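Local coordinates for DUF4276 family protein (Pyrococcus horikoshii, PDB 2P62) that is of unknown function but belongs to a family of the Toprim-like clan, named for a domain found in topoisomerases and primases, at residues 104-115 / 124-135. Residues are numbered along the deposited sequence; the frame is centred on the assembly and turned at random.
Sequences VFEWVLSFLRER and IVTEGVKIYPYG
Ile124 packs against Phe105, Leu109 and Leu112 at the apolar centre. With CG1 beside the backbone N (chi1 -60°) and the chain extended beyond it, CD1 lies over one face of the Phe105 ring, a CH-pi contact 4.1 Å from the ring centroid and displaced toward the rim. The same methyl meets Leu109 CD1, while Ile124 CG2, the other branch, packs on Leu112 CD1 at 3.5 Å. Leu112 also points its CD1 at Ile131 CD1, tip to tip, 3.8 Å apart. Val108 straddles two residues of strand 129-135: CG1 rests on Ile131 CG2, and CG2 lies 3.6 Å from Pro133 CB. Beside it Phe105 brings CD2 against Pro133 CG, and Val104 CG1 ends over the backbone near Gly135 N.

At the other end the aliphatic part of Arg115 runs past Thr126 OG1, CB 3.5 Å from it; that hydroxyl is hydrogen-bonded to Glu116 O. The Arg115 chain bends at chi2 (-78°) and carries NH1 to Glu127 OE2, a salt bridge of 2.7 Å, bent at an N-H...O angle of 141°; the nitrogen meets the oxygen from above the carboxylate plane. NH2 pairs with Asp80. An alanine at Arg115 is likely to leave the carboxylates of Glu127 and Asp80 without this shared partner and to uncover Thr126.

With no backbone hydrogen bond between them, helix 104-109 and the hairpin of strands 123-126 and 129-136, one strand in from edge strand 118-120, are held mainly by interlocking apolar side chains; the ion pair tying Arg115 to Glu127, in the type I' turn, probably helps fix where the chain after the helix lies.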
loop_
_atom_site.group_PDB
_atom_site.type_symbol
_atom_site.label_atom_id
_atom_site.label_comp_id
_atom_site.label_asym_id
_atom_site.label_seq_id
_atom_site.Cartn_x
_atom_site.Cartn_y
_atom_site.Cartn_z
ATOM N N VAL A 104 -24.131 -12.248 0.412
ATOM C CA VAL A 104 -23.043 -12.910 1.117
ATOM C C VAL A 104 -23.477 -14.202 1.821
ATOM O O VAL A 104 -22.703 -15.161 1.900
ATOM C CB VAL A 104 -22.382 -11.944 2.128
ATOM C CG1 VAL A 104 -23.378 -11.548 3.207
ATOM C CG2 VAL A 104 -21.135 -12.571 2.717
ATOM N N PHE A 105 -24.709 -14.239 2.321
ATOM C CA PHE A 105 -25.194 -15.444 2.990
ATOM C C PHE A 105 -25.202 -16.628 2.016
ATOM O O PHE A 105 -24.698 -17.708 2.333
ATOM C CB PHE A 105 -26.597 -15.222 3.569
ATOM C CG PHE A 105 -27.081 -16.364 4.415
ATOM C CD1 PHE A 105 -27.679 -17.483 3.828
ATOM C CD2 PHE A 105 -26.888 -16.353 5.795
ATOM C CE1 PHE A 105 -28.076 -18.580 4.604
ATOM C CE2 PHE A 105 -27.280 -17.444 6.579
ATOM C CZ PHE A 105 -27.876 -18.563 5.978
ATOM N N GLU A 106 -25.772 -16.429 0.833
ATOM C CA GLU A 106 -25.800 -17.488 -0.173
ATOM C C GLU A 106 -24.360 -17.840 -0.607
ATOM O O GLU A 106 -24.021 -19.012 -0.783
ATOM C CB GLU A 106 -26.627 -17.042 -1.386
ATOM C CG GLU A 106 -28.130 -16.950 -1.125
ATOM C CD GLU A 106 -28.885 -16.250 -2.256
ATOM O OE1 GLU A 106 -28.597 -16.563 -3.438
ATOM O OE2 GLU A 106 -29.767 -15.399 -1.970
ATOM N N TRP A 107 -23.515 -16.822 -0.759
ATOM C CA TRP A 107 -22.129 -17.032 -1.162
ATOM C C TRP A 107 -21.428 -18.011 -0.207
ATOM O O TRP A 107 -20.845 -19.017 -0.628
ATOM C CB TRP A 107 -21.409 -15.678 -1.206
ATOM C CG TRP A 107 -19.980 -15.732 -1.666
ATOM C CD1 TRP A 107 -19.501 -16.312 -2.806
ATOM C CD2 TRP A 107 -18.843 -15.189 -0.980
ATOM N NE1 TRP A 107 -18.130 -16.166 -2.868
ATOM C CE2 TRP A 107 -17.702 -15.482 -1.762
ATOM C CE3 TRP A 107 -18.678 -14.480 0.219
ATOM C CZ2 TRP A 107 -16.411 -15.098 -1.381
ATOM C CZ3 TRP A 107 -17.389 -14.094 0.600
ATOM C CH2 TRP A 107 -16.273 -14.405 -0.201
ATOM N N VAL A 108 -21.508 -17.737 1.088
ATOM C CA VAL A 108 -20.886 -18.610 2.068
ATOM C C VAL A 108 -21.544 -19.992 2.073
ATOM O O VAL A 108 -20.863 -21.015 2.048
ATOM C CB VAL A 108 -20.975 -17.985 3.473
ATOM C CG1 VAL A 108 -20.414 -18.947 4.527
ATOM C CG2 VAL A 108 -20.207 -16.675 3.485
ATOM N N LEU A 109 -22.872 -20.008 2.099
ATOM C CA LEU A 109 -23.626 -21.254 2.114
ATOM C C LEU A 109 -23.215 -22.203 0.980
ATOM O O LEU A 109 -23.165 -23.427 1.164
ATOM C CB LEU A 109 -25.125 -20.954 2.025
ATOM C CG LEU A 109 -26.017 -22.164 2.311
ATOM C CD1 LEU A 109 -25.876 -22.565 3.781
ATOM C CD2 LEU A 109 -27.455 -21.836 1.987
ATOM N N SER A 110 -22.931 -21.635 -0.192
ATOM C CA SER A 110 -22.522 -22.417 -1.360
ATOM C C SER A 110 -21.165 -23.103 -1.161
ATOM O O SER A 110 -20.774 -23.944 -1.967
ATOM C CB SER A 110 -22.444 -21.525 -2.607
ATOM O OG SER A 110 -21.231 -20.767 -2.619
ATOM N N PHE A 111 -20.450 -22.736 -0.099
ATOM C CA PHE A 111 -19.150 -23.335 0.204
ATOM C C PHE A 111 -19.298 -24.535 1.133
ATOM O O PHE A 111 -18.384 -25.346 1.253
ATOM C CB PHE A 111 -18.225 -22.306 0.877
ATOM C CG PHE A 111 -17.902 -21.124 0.011
ATOM C CD1 PHE A 111 -17.706 -19.868 0.572
ATOM C CD2 PHE A 111 -17.832 -21.260 -1.368
ATOM C CE1 PHE A 111 -17.453 -18.767 -0.229
ATOM C CE2 PHE A 111 -17.579 -20.165 -2.181
ATOM C CZ PHE A 111 -17.391 -18.916 -1.610
ATOM N N LEU A 112 -20.454 -24.650 1.783
ATOM C CA LEU A 112 -20.698 -25.726 2.739
ATOM C C LEU A 112 -21.495 -26.914 2.225
ATOM O O LEU A 112 -22.554 -27.237 2.764
ATOM C CB LEU A 112 -21.403 -25.160 3.969
ATOM C CG LEU A 112 -20.703 -23.990 4.652
ATOM C CD1 LEU A 112 -21.589 -23.501 5.767
ATOM C CD2 LEU A 112 -19.331 -24.418 5.179
ATOM N N ARG A 113 -20.986 -27.576 1.196
ATOM C CA ARG A 113 -21.666 -28.744 0.640
ATOM C C ARG A 113 -21.317 -30.008 1.450
ATOM O O ARG A 113 -20.213 -30.124 1.978
ATOM C CB ARG A 113 -21.254 -28.904 -0.824
ATOM C CG ARG A 113 -22.419 -29.007 -1.783
ATOM C CD ARG A 113 -22.686 -30.455 -2.138
ATOM N NE ARG A 113 -21.507 -31.085 -2.730
ATOM C CZ ARG A 113 -21.505 -32.288 -3.300
ATOM N NH1 ARG A 113 -22.627 -33.000 -3.361
ATOM N NH2 ARG A 113 -20.380 -32.784 -3.800
ATOM N N GLU A 114 -22.258 -30.943 1.558
ATOM C CA GLU A 114 -22.044 -32.186 2.314
ATOM C C GLU A 114 -21.852 -31.901 3.807
ATOM O O GLU A 114 -21.162 -32.647 4.513
ATOM C CB GLU A 114 -20.819 -32.954 1.788
ATOM C CG GLU A 114 -20.960 -33.494 0.367
ATOM C CD GLU A 114 -21.945 -34.655 0.255
ATOM O OE1 GLU A 114 -22.212 -35.094 -0.883
ATOM O OE2 GLU A 114 -22.447 -35.134 1.296
ATOM N N ARG A 115 -22.465 -30.815 4.276
ATOM C CA ARG A 115 -22.375 -30.396 5.677
ATOM C C ARG A 115 -23.761 -30.312 6.288
ATOM O O ARG A 115 -24.702 -29.866 5.632
ATOM C CB ARG A 115 -21.741 -28.999 5.801
ATOM C CG ARG A 115 -20.285 -28.865 5.377
ATOM C CD ARG A 115 -19.324 -29.393 6.436
ATOM N NE ARG A 115 -17.935 -29.202 6.022
ATOM C CZ ARG A 115 -16.887 -29.776 6.607
ATOM N NH1 ARG A 115 -17.061 -30.586 7.641
ATOM N NH2 ARG A 115 -15.662 -29.544 6.145
ATOM N N ILE A 124 -24.530 -19.438 10.334
ATOM C CA ILE A 124 -24.627 -20.792 9.783
ATOM C C ILE A 124 -23.801 -21.682 10.721
ATOM O O ILE A 124 -22.587 -21.500 10.852
ATOM C CB ILE A 124 -24.037 -20.864 8.335
ATOM C CG1 ILE A 124 -24.804 -19.924 7.406
ATOM C CG2 ILE A 124 -24.137 -22.278 7.782
ATOM C CD1 ILE A 124 -24.241 -19.864 6.001
ATOM N N VAL A 125 -24.455 -22.634 11.382
ATOM C CA VAL A 125 -23.753 -23.505 12.314
ATOM C C VAL A 125 -23.551 -24.883 11.713
ATOM O O VAL A 125 -24.500 -25.536 11.283
ATOM C CB VAL A 125 -24.526 -23.646 13.670
ATOM C CG1 VAL A 125 -23.693 -24.421 14.671
ATOM C CG2 VAL A 125 -24.875 -22.275 14.237
ATOM N N THR A 126 -22.296 -25.311 11.673
ATOM C CA THR A 126 -21.958 -26.616 11.139
ATOM C C THR A 126 -20.685 -27.051 11.841
ATOM O O THR A 126 -19.801 -26.232 12.100
ATOM C CB THR A 126 -21.744 -26.563 9.604
ATOM O OG1 THR A 126 -21.469 -27.877 9.109
ATOM C CG2 THR A 126 -20.599 -25.648 9.247
ATOM N N GLU A 127 -20.606 -28.335 12.180
ATOM C CA GLU A 127 -19.436 -28.863 12.864
ATOM C C GLU A 127 -19.239 -28.097 14.173
ATOM O O GLU A 127 -18.125 -27.990 14.670
ATOM C CB GLU A 127 -18.205 -28.701 11.967
ATOM C CG GLU A 127 -17.622 -29.989 11.377
ATOM C CD GLU A 127 -18.657 -30.942 10.779
ATOM O OE1 GLU A 127 -19.196 -31.775 11.538
ATOM O OE2 GLU A 127 -18.923 -30.860 9.556
ATOM N N GLY A 128 -20.323 -27.558 14.725
ATOM C CA GLY A 128 -20.230 -26.811 15.968
ATOM C C GLY A 128 -19.610 -25.431 15.815
ATOM O O GLY A 128 -19.355 -24.745 16.804
ATOM N N VAL A 129 -19.368 -25.012 14.578
ATOM C CA VAL A 129 -18.760 -23.704 14.319
ATOM C C VAL A 129 -19.767 -22.682 13.786
ATOM O O VAL A 129 -20.472 -22.947 12.811
ATOM C CB VAL A 129 -17.588 -23.836 13.292
ATOM C CG1 VAL A 129 -17.075 -22.465 12.888
ATOM C CG2 VAL A 129 -16.451 -24.670 13.893
ATOM N N LYS A 130 -19.823 -21.512 14.423
ATOM C CA LYS A 130 -20.727 -20.452 13.985
ATOM C C LYS A 130 -20.108 -19.627 12.856
ATOM O O LYS A 130 -19.135 -18.911 13.061
ATOM C CB LYS A 130 -21.085 -19.525 15.153
ATOM C CG LYS A 130 -22.048 -20.118 16.156
ATOM C CD LYS A 130 -22.448 -19.092 17.198
ATOM C CE LYS A 130 -23.288 -19.741 18.280
ATOM N NZ LYS A 130 -22.578 -20.933 18.823
ATOM N N ILE A 131 -20.678 -19.729 11.661
ATOM C CA ILE A 131 -20.174 -18.980 10.518
ATOM C C ILE A 131 -21.044 -17.745 10.278
ATOM O O ILE A 131 -22.252 -17.847 10.047
ATOM C CB ILE A 131 -20.133 -19.879 9.271
ATOM C CG1 ILE A 131 -19.247 -21.101 9.569
ATOM C CG2 ILE A 131 -19.573 -19.095 8.079
ATOM C CD1 ILE A 131 -19.305 -22.261 8.532
ATOM N N TYR A 132 -20.421 -16.575 10.354
ATOM C CA TYR A 132 -21.141 -15.330 10.173
ATOM C C TYR A 132 -20.859 -14.632 8.859
ATOM O O TYR A 132 -19.799 -14.044 8.665
ATOM C CB TYR A 132 -20.831 -14.358 11.316
ATOM C CG TYR A 132 -21.361 -14.773 12.667
ATOM C CD1 TYR A 132 -22.672 -14.472 13.048
ATOM C CD2 TYR A 132 -20.543 -15.451 13.585
ATOM C CE1 TYR A 132 -23.151 -14.827 14.308
ATOM C CE2 TYR A 132 -21.020 -15.810 14.846
ATOM C CZ TYR A 132 -22.320 -15.492 15.198
ATOM O OH TYR A 132 -22.784 -15.823 16.450
ATOM N N PRO A 133 -21.796 -14.723 7.919
ATOM C CA PRO A 133 -21.573 -14.047 6.640
ATOM C C PRO A 133 -22.031 -12.593 6.809
ATOM O O PRO A 133 -23.145 -12.331 7.260
ATOM C CB PRO A 133 -22.416 -14.859 5.654
ATOM C CG PRO A 133 -23.499 -15.465 6.511
ATOM C CD PRO A 133 -22.844 -15.758 7.832
ATOM N N TYR A 134 -21.158 -11.648 6.485
ATOM C CA TYR A 134 -21.507 -10.247 6.648
ATOM C C TYR A 134 -21.199 -9.385 5.434
ATOM O O TYR A 134 -20.097 -9.426 4.893
ATOM C CB TYR A 134 -20.789 -9.692 7.880
ATOM C CG TYR A 134 -21.145 -8.268 8.220
ATOM C CD1 TYR A 134 -20.389 -7.203 7.727
ATOM C CD2 TYR A 134 -22.254 -7.979 9.017
ATOM C CE1 TYR A 134 -20.730 -5.881 8.023
ATOM C CE2 TYR A 134 -22.605 -6.660 9.316
ATOM C CZ TYR A 134 -21.838 -5.621 8.817
ATOM O OH TYR A 134 -22.170 -4.322 9.121
ATOM N N GLY A 135 -22.192 -8.606 5.009
ATOM C CA GLY A 135 -22.014 -7.724 3.869
ATOM C C GLY A 135 -21.661 -6.327 4.347
ATOM O O GLY A 135 -22.401 -5.745 5.137
#